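Local atomic coordinates of possible transcriptional regulatory arsR-family protein (Mycobacterium bovis, PDB entry 3GW2), a protein that probably binds DNA as a dimeric ArsR-family transcription regulator and is part of a regulatory network that coordinates tolerance to the antitubercular drug bedaquiline. Residues A[19-24]-A[60-65]; A[29-34]-A[88-93]; A[68-73]-A[77-82]. One frame throughout, in Å; residues are numbered along the deposited sequence. Where two conformers were deposited one is given.

Contact 1: A[19-24]-A[60-65]; sequences GKALAN and QALKSG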
# COMPACT_ATOMS: atom_id res chain seq x y z
N GLY A 19 3.55 -0.36 0.84
CA GLY A 19 2.40 -0.35 1.73
C GLY A 19 2.60 0.50 2.97
O GLY A 19 1.72 1.27 3.35
N LYS A 20 3.76 0.35 3.60
CA LYS A 20 4.12 1.16 4.77
C LYS A 20 4.07 2.65 4.43
O LYS A 20 3.50 3.42 5.19
CB LYS A 20 5.52 0.77 5.28
CG LYS A 20 5.95 1.49 6.57
CD LYS A 20 7.09 0.71 7.26
CE LYS A 20 7.36 1.24 8.68
NZ LYS A 20 7.50 2.73 8.67
N ALA A 21 4.62 3.03 3.28
CA ALA A 21 4.58 4.43 2.83
C ALA A 21 3.15 4.94 2.66
O ALA A 21 2.87 6.10 2.96
CB ALA A 21 5.34 4.61 1.52
N LEU A 22 2.26 4.06 2.19
CA LEU A 22 0.88 4.43 1.92
C LEU A 22 0.01 4.42 3.17
O LEU A 22 -1.10 4.92 3.16
CB LEU A 22 0.27 3.49 0.86
CG LEU A 22 0.71 3.61 -0.60
CD1 LEU A 22 0.18 2.43 -1.46
CD2 LEU A 22 0.28 4.94 -1.21
N ALA A 23 0.54 3.85 4.25
CA ALA A 23 -0.26 3.52 5.43
C ALA A 23 -0.51 4.68 6.38
O ALA A 23 -0.58 4.49 7.59
CB ALA A 23 0.37 2.34 6.19
N ASN A 24 -0.65 5.89 5.85
CA ASN A 24 -0.91 7.06 6.66
C ASN A 24 -1.76 8.03 5.84
O ASN A 24 -1.31 8.54 4.81
CB ASN A 24 0.41 7.70 7.12
CG ASN A 24 0.20 8.90 8.04
OD1 ASN A 24 -0.32 9.93 7.62
ND2 ASN A 24 0.62 8.76 9.29
N GLN A 60 10.34 11.36 3.92
CA GLN A 60 11.23 10.21 4.08
C GLN A 60 10.49 8.88 4.00
O GLN A 60 10.97 7.94 3.35
CB GLN A 60 11.97 10.28 5.41
CG GLN A 60 13.41 10.73 5.29
CD GLN A 60 13.57 12.12 4.72
OE1 GLN A 60 13.94 12.29 3.55
NE2 GLN A 60 13.30 13.14 5.54
N ALA A 61 9.33 8.80 4.65
CA ALA A 61 8.50 7.59 4.60
C ALA A 61 8.07 7.28 3.17
O ALA A 61 8.15 6.13 2.74
CB ALA A 61 7.30 7.71 5.52
N LEU A 62 7.64 8.31 2.44
CA LEU A 62 7.30 8.15 1.01
C LEU A 62 8.49 7.71 0.17
O LEU A 62 8.36 6.84 -0.70
CB LEU A 62 6.67 9.43 0.45
CG LEU A 62 5.29 9.76 1.04
CD1 LEU A 62 4.87 11.16 0.60
CD2 LEU A 62 4.25 8.71 0.63
N LYS A 63 9.65 8.31 0.44
CA LYS A 63 10.89 7.99 -0.28
C LYS A 63 11.35 6.53 -0.05
O LYS A 63 11.75 5.86 -1.00
CB LYS A 63 11.99 8.96 0.15
CG LYS A 63 13.17 9.11 -0.82
CD LYS A 63 14.16 10.08 -0.19
CE LYS A 63 15.40 10.33 -1.05
NZ LYS A 63 16.31 9.15 -1.11
N SER A 64 11.27 6.05 1.19
CA SER A 64 11.65 4.66 1.50
C SER A 64 10.74 3.65 0.80
O SER A 64 11.15 2.53 0.54
CB SER A 64 11.59 4.40 3.01
OG SER A 64 12.41 5.32 3.71
N GLY A 65 9.51 4.06 0.50
CA GLY A 65 8.59 3.22 -0.23
C GLY A 65 8.70 3.40 -1.74
O GLY A 65 7.93 2.81 -2.49
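Leu-62 holds its CG anti to its own carbonyl carbon, beside the backbone N (chi1 -67°), and from there the CD2 branch reaches across to the C-terminal turn of the helix that holds Ala-21. CD2 stops 3.8 Å from Ala-21 O and 4.3 Å from Ala-21 CB, so the leucine touches both a carbonyl and a methyl group. With nothing beyond CB to turn, Ala-21 points its methyl toward the other segment, where CB lies 3.4 Å from Ala-61 O. The same methyl meets Gly-65 CA at 3.9 Å, an approach made possible by the lack of a side chain on the glycine. Small residues thus bring the backbones close, with Ala-21 CA 5.0 Å from Leu-62 CA. In winged helix-turn-helix terms, residues 60-64 end the second helix of the DNA-binding motif, the recognition helix, which here rests on the N-terminal helix 11-22; Gly-65 follows it. Ala-21 O, beside the leucine branch, accepts a hydrogen bond from Arg-27 NE, and Lys-20 O takes another from Arg-27 NH2. On the recognition helix, Gln-60 O is gripped from opposite faces of its carbonyl plane by Ser-64 N and by Ser-64 OG, the hydroxyl lying 37° out of that plane. Leu-22 and Ala-23 pack against Gly-19 of the second subunit.

Contact 2: A[29-34]-A[88-93]; sequences QILDLL and RLFALV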
# COMPACT_ATOMS: atom_id res chain seq x y z
N GLN A 29 -1.98 12.99 1.48
CA GLN A 29 -2.21 14.37 1.03
C GLN A 29 -1.02 14.90 0.25
O GLN A 29 -1.17 15.56 -0.76
CB GLN A 29 -2.52 15.29 2.21
CG GLN A 29 -3.80 14.92 2.93
CD GLN A 29 -4.10 15.82 4.11
OE1 GLN A 29 -4.84 15.44 5.02
NE2 GLN A 29 -3.54 17.02 4.10
N ILE A 30 0.18 14.56 0.72
CA ILE A 30 1.41 14.92 0.02
C ILE A 30 1.40 14.42 -1.42
O ILE A 30 1.76 15.15 -2.34
CB ILE A 30 2.67 14.39 0.75
CG1 ILE A 30 2.85 15.10 2.10
CG2 ILE A 30 3.91 14.58 -0.14
CD1 ILE A 30 3.90 14.49 3.04
N LEU A 31 0.94 13.18 -1.61
CA LEU A 31 0.89 12.59 -2.95
C LEU A 31 -0.08 13.33 -3.86
O LEU A 31 0.25 13.61 -5.01
CB LEU A 31 0.57 11.08 -2.87
CG LEU A 31 1.68 10.21 -2.30
CD1 LEU A 31 1.23 8.75 -2.24
CD2 LEU A 31 2.96 10.32 -3.13
N ASP A 32 -1.25 13.68 -3.34
CA ASP A 32 -2.21 14.50 -4.10
C ASP A 32 -1.64 15.85 -4.46
O ASP A 32 -1.86 16.35 -5.56
CB ASP A 32 -3.52 14.68 -3.33
CG ASP A 32 -4.63 13.79 -3.86
OD1 ASP A 32 -4.93 13.83 -5.08
OD2 ASP A 32 -5.21 13.03 -3.06
N LEU A 33 -0.88 16.42 -3.54
CA LEU A 33 -0.25 17.72 -3.75
C LEU A 33 0.82 17.69 -4.83
O LEU A 33 0.92 18.62 -5.64
CB LEU A 33 0.34 18.25 -2.44
CG LEU A 33 0.87 19.67 -2.48
CD1 LEU A 33 -0.27 20.69 -2.61
CD2 LEU A 33 1.71 19.93 -1.25
N LEU A 34 1.62 16.62 -4.85
CA LEU A 34 2.70 16.50 -5.82
C LEU A 34 2.21 16.01 -7.18
O LEU A 34 2.96 16.01 -8.15
CB LEU A 34 3.78 15.56 -5.28
CG LEU A 34 4.53 15.98 -4.01
CD1 LEU A 34 5.50 14.90 -3.64
CD2 LEU A 34 5.25 17.30 -4.21
N ARG A 88 0.03 6.06 -11.65
CA ARG A 88 -0.97 5.01 -11.87
C ARG A 88 -1.30 4.26 -10.57
O ARG A 88 -2.47 4.00 -10.28
CB ARG A 88 -0.53 4.05 -12.98
CG ARG A 88 -0.44 4.75 -14.36
CD ARG A 88 -0.21 3.76 -15.50
NE ARG A 88 1.04 3.02 -15.37
CZ ARG A 88 1.15 1.70 -15.27
NH1 ARG A 88 0.07 0.92 -15.28
NH2 ARG A 88 2.35 1.14 -15.17
N LEU A 89 -0.28 3.96 -9.76
CA LEU A 89 -0.49 3.21 -8.51
C LEU A 89 -1.40 3.94 -7.53
O LEU A 89 -2.32 3.35 -6.95
CB LEU A 89 0.84 2.84 -7.84
CG LEU A 89 0.75 2.27 -6.43
CD1 LEU A 89 0.16 0.86 -6.48
CD2 LEU A 89 2.11 2.27 -5.76
N PHE A 90 -1.14 5.22 -7.35
CA PHE A 90 -1.90 6.05 -6.43
C PHE A 90 -3.32 6.29 -6.94
O PHE A 90 -4.26 6.34 -6.14
CB PHE A 90 -1.15 7.37 -6.21
CG PHE A 90 -1.81 8.31 -5.23
CD1 PHE A 90 -2.21 7.87 -3.96
CD2 PHE A 90 -2.01 9.65 -5.57
CE1 PHE A 90 -2.80 8.75 -3.06
CE2 PHE A 90 -2.61 10.54 -4.66
CZ PHE A 90 -3.00 10.08 -3.40
N ALA A 91 -3.49 6.41 -8.25
CA ALA A 91 -4.83 6.50 -8.81
C ALA A 91 -5.60 5.19 -8.53
O ALA A 91 -6.73 5.23 -8.05
CB ALA A 91 -4.79 6.81 -10.31
N LEU A 92 -4.96 4.05 -8.82
CA LEU A 92 -5.61 2.73 -8.70
C LEU A 92 -5.95 2.33 -7.27
O LEU A 92 -6.94 1.65 -7.04
CB LEU A 92 -4.75 1.65 -9.37
CG LEU A 92 -5.19 0.18 -9.38
CD1 LEU A 92 -6.56 -0.02 -10.04
CD2 LEU A 92 -4.15 -0.65 -10.11
N VAL A 93 -5.11 2.72 -6.32
CA VAL A 93 -5.36 2.41 -4.90
C VAL A 93 -6.58 3.19 -4.38
O VAL A 93 -7.32 2.69 -3.54
CB VAL A 93 -4.09 2.65 -4.04
CG1 VAL A 93 -3.88 4.16 -3.75
CG2 VAL A 93 -4.15 1.84 -2.76
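Leu-31 and Phe-90 supply the apolar part of this helix-helix contact, which is essentially one aromatic ring received by two consecutive residues. Phe-90 has its CG anti to the backbone N (chi1 -178°), which carries the ring away from helix 84-98 and onto helix 27-34. Leu-31 CB sits over one face in a CH-pi contact, 3.8 Å from the centroid of the Phe-90 ring and 17° off the ring normal, displaced toward the CE2 and CZ side. Farther along the leucine, CD1 comes within 3.9 Å of Phe-90 CD1, so the aliphatic chain follows the ring from its outer end back toward its root.

The contact joins two parts of the winged helix-turn-helix fold: helix 27-34 belongs to the core that carries the helix-turn-helix, whereas 84-98 is the C-terminal helix that follows the wing and meets its counterpart in the dimer, with Leu-89 lying on Leu-89 of the second subunit.

Polar atoms make van der Waals contact with the outer end of the same ring. Asp-32 crosses Phe-90 at about a right angle, its carboxylate plane turned 68° from that of the ring, and OD2 lies 3.7 Å from Phe-90 CZ. In the backbone, Asp-32 N comes equally near, 3.7 Å from Phe-90 CE2. The contact buries OD2 without giving it a hydrogen-bonding partner; Lys-8 NZ of the second subunit offers a long, weak ion pair. Such surroundings could raise the pKa of the aspartate somewhat, an effect the distant lysine might partly offset.

Contact 3: A[68-73]-A[77-82]; sequences VEARRE and QYYRIA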
# COMPACT_ATOMS: atom_id res chain seq x y z
N VAL A 68 8.33 8.74 -3.94
CA VAL A 68 8.79 10.07 -4.32
C VAL A 68 10.32 10.06 -4.53
O VAL A 68 11.01 9.16 -4.03
CB VAL A 68 8.42 11.15 -3.27
CG1 VAL A 68 6.90 11.34 -3.18
CG2 VAL A 68 9.02 10.83 -1.89
N GLU A 69 10.82 11.03 -5.29
CA GLU A 69 12.26 11.27 -5.37
C GLU A 69 12.55 12.69 -4.94
O GLU A 69 11.64 13.53 -4.92
CB GLU A 69 12.79 11.02 -6.79
CG GLU A 69 12.54 9.59 -7.25
CD GLU A 69 13.79 8.90 -7.73
OE1 GLU A 69 14.75 9.59 -8.12
OE2 GLU A 69 13.81 7.64 -7.72
N ALA A 70 13.80 12.96 -4.58
CA ALA A 70 14.20 14.24 -4.04
C ALA A 70 15.44 14.77 -4.74
O ALA A 70 16.27 14.01 -5.23
CB ALA A 70 14.46 14.12 -2.55
N ARG A 71 15.54 16.09 -4.81
CA ARG A 71 16.76 16.74 -5.24
C ARG A 71 17.02 17.94 -4.35
O ARG A 71 16.08 18.55 -3.83
CB ARG A 71 16.69 17.16 -6.71
CG ARG A 71 15.60 18.14 -7.05
CD ARG A 71 15.63 18.56 -8.51
NE ARG A 71 14.63 19.60 -8.73
CZ ARG A 71 14.88 20.91 -8.64
NH1 ARG A 71 16.11 21.36 -8.36
NH2 ARG A 71 13.89 21.77 -8.83
N ARG A 72 18.29 18.26 -4.17
CA ARG A 72 18.74 19.36 -3.33
C ARG A 72 19.14 20.53 -4.23
O ARG A 72 19.96 20.36 -5.14
CB ARG A 72 19.93 18.89 -2.49
CG ARG A 72 20.49 19.90 -1.47
CD ARG A 72 19.96 19.65 -0.07
NE ARG A 72 20.04 18.24 0.31
CZ ARG A 72 19.66 17.75 1.49
NH1 ARG A 72 19.17 18.56 2.43
NH2 ARG A 72 19.76 16.45 1.74
N GLU A 73 18.53 21.69 -4.01
CA GLU A 73 18.90 22.91 -4.75
C GLU A 73 19.08 24.07 -3.78
O GLU A 73 18.10 24.67 -3.32
CB GLU A 73 17.86 23.24 -5.83
CG GLU A 73 18.18 24.49 -6.64
CD GLU A 73 17.08 24.86 -7.63
OE1 GLU A 73 16.52 25.98 -7.50
OE2 GLU A 73 16.79 24.05 -8.55
N GLN A 77 15.02 21.54 -0.67
CA GLN A 77 14.90 20.19 -1.17
C GLN A 77 13.56 20.09 -1.90
O GLN A 77 12.51 20.52 -1.37
CB GLN A 77 14.93 19.23 0.02
CG GLN A 77 15.86 18.05 -0.12
CD GLN A 77 15.71 17.06 1.02
OE1 GLN A 77 15.00 17.32 2.00
NE2 GLN A 77 16.37 15.92 0.90
N TYR A 78 13.58 19.55 -3.11
CA TYR A 78 12.38 19.42 -3.92
C TYR A 78 12.01 17.95 -4.08
O TYR A 78 12.86 17.12 -4.44
CB TYR A 78 12.57 20.08 -5.30
CG TYR A 78 12.76 21.58 -5.22
CD1 TYR A 78 11.69 22.46 -5.36
CD2 TYR A 78 14.03 22.13 -4.99
CE1 TYR A 78 11.86 23.85 -5.28
CE2 TYR A 78 14.22 23.52 -4.91
CZ TYR A 78 13.13 24.37 -5.04
OH TYR A 78 13.31 25.73 -4.96
N TYR A 79 10.76 17.63 -3.82
CA TYR A 79 10.27 16.25 -3.92
C TYR A 79 9.27 16.14 -5.06
O TYR A 79 8.52 17.08 -5.32
CB TYR A 79 9.57 15.83 -2.63
CG TYR A 79 10.50 15.34 -1.54
CD1 TYR A 79 10.70 13.98 -1.35
CD2 TYR A 79 11.18 16.24 -0.72
CE1 TYR A 79 11.55 13.50 -0.36
CE2 TYR A 79 12.04 15.78 0.29
CZ TYR A 79 12.21 14.40 0.46
OH TYR A 79 13.03 13.91 1.45
N ARG A 80 9.28 14.99 -5.73
CA ARG A 80 8.26 14.69 -6.71
C ARG A 80 7.91 13.22 -6.73
O ARG A 80 8.69 12.37 -6.30
CB ARG A 80 8.66 15.13 -8.13
CG ARG A 80 10.13 15.08 -8.45
CD ARG A 80 10.73 13.71 -8.48
NE ARG A 80 11.60 13.48 -9.65
CZ ARG A 80 12.89 13.82 -9.73
NH1 ARG A 80 13.51 14.47 -8.76
NH2 ARG A 80 13.56 13.53 -10.83
N ILE A 81 6.73 12.95 -7.25
CA ILE A 81 6.27 11.60 -7.53
C ILE A 81 7.29 10.91 -8.43
O ILE A 81 7.71 11.46 -9.43
CB ILE A 81 4.85 11.66 -8.14
CG1 ILE A 81 3.86 11.90 -6.98
CG2 ILE A 81 4.51 10.39 -8.99
CD1 ILE A 81 2.46 12.18 -7.41
N ALA A 82 7.71 9.71 -8.01
CA ALA A 82 8.88 9.03 -8.58
C ALA A 82 8.75 8.60 -10.05
O ALA A 82 9.76 8.56 -10.77
CB ALA A 82 9.28 7.83 -7.71
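Arg-71 and Tyr-78 face each other as an antiparallel hydrogen-bonded pair, exchanging two backbone bonds (Tyr-78 N to Arg-71 O 2.8 Å, Arg-71 N to Tyr-78 O 2.9 Å). On one side of the sheet the guanidinium of Arg-71 lies flat on the tyrosine ring, centres 4.5 Å apart and planes 3° from parallel. Arg-71 CG stands between the backbone N and the carbonyl carbon (chi1 62°), and the chain, extended to NE, lays NH2 over the ring near Tyr-78 CG. On the other side, Ala-70 CB sits over the face of Tyr-79, 3.8 Å from its ring centroid, while Val-68 CG2 meets that ring's edge at CD1 (3.6 Å). Farther along, the amide of Gln-77 stacks on the guanidinium of Arg-72. Glu-69 and Arg-80 exchange two more backbone hydrogen bonds.

A second shell fixes the guanidinium of Arg-71. Its NH1 forms a salt bridge with Glu-73 OE2 at 2.8 Å, the acceptor close to the guanidinium plane but NH1 above the carboxylate plane, and NH2 another with Glu-38. Val-68 and Tyr-79 rest on helix 52-64, and strand 76-81 also pairs with strand 39-40. This antiparallel beta hairpin is the wing of the winged helix-turn-helix fold of ArsR-family regulators.

In the fold
The three contacts lie within one winged helix-turn-helix domain and touch one another. Contacts 1 and 2 have centres about 12 Å apart and meet directly, Leu-62 CD1 lying 3.6 Å from Ile-30 CG2; both also touch the second subunit, placing them near the dimer interface. Contact 3, its centre about 15 Å from each of the others, joins the wing to the same core. Val-68 CG2 approaches Leu-62 CB to 3.6 Å, and Leu-31 O lies 3.6 Å from Ile-81 CD1. The helix-turn-helix, residues 41-64, ends within contact 1, and the hairpin of contact 3 is enclosed by the chain loop that contact 2 closes.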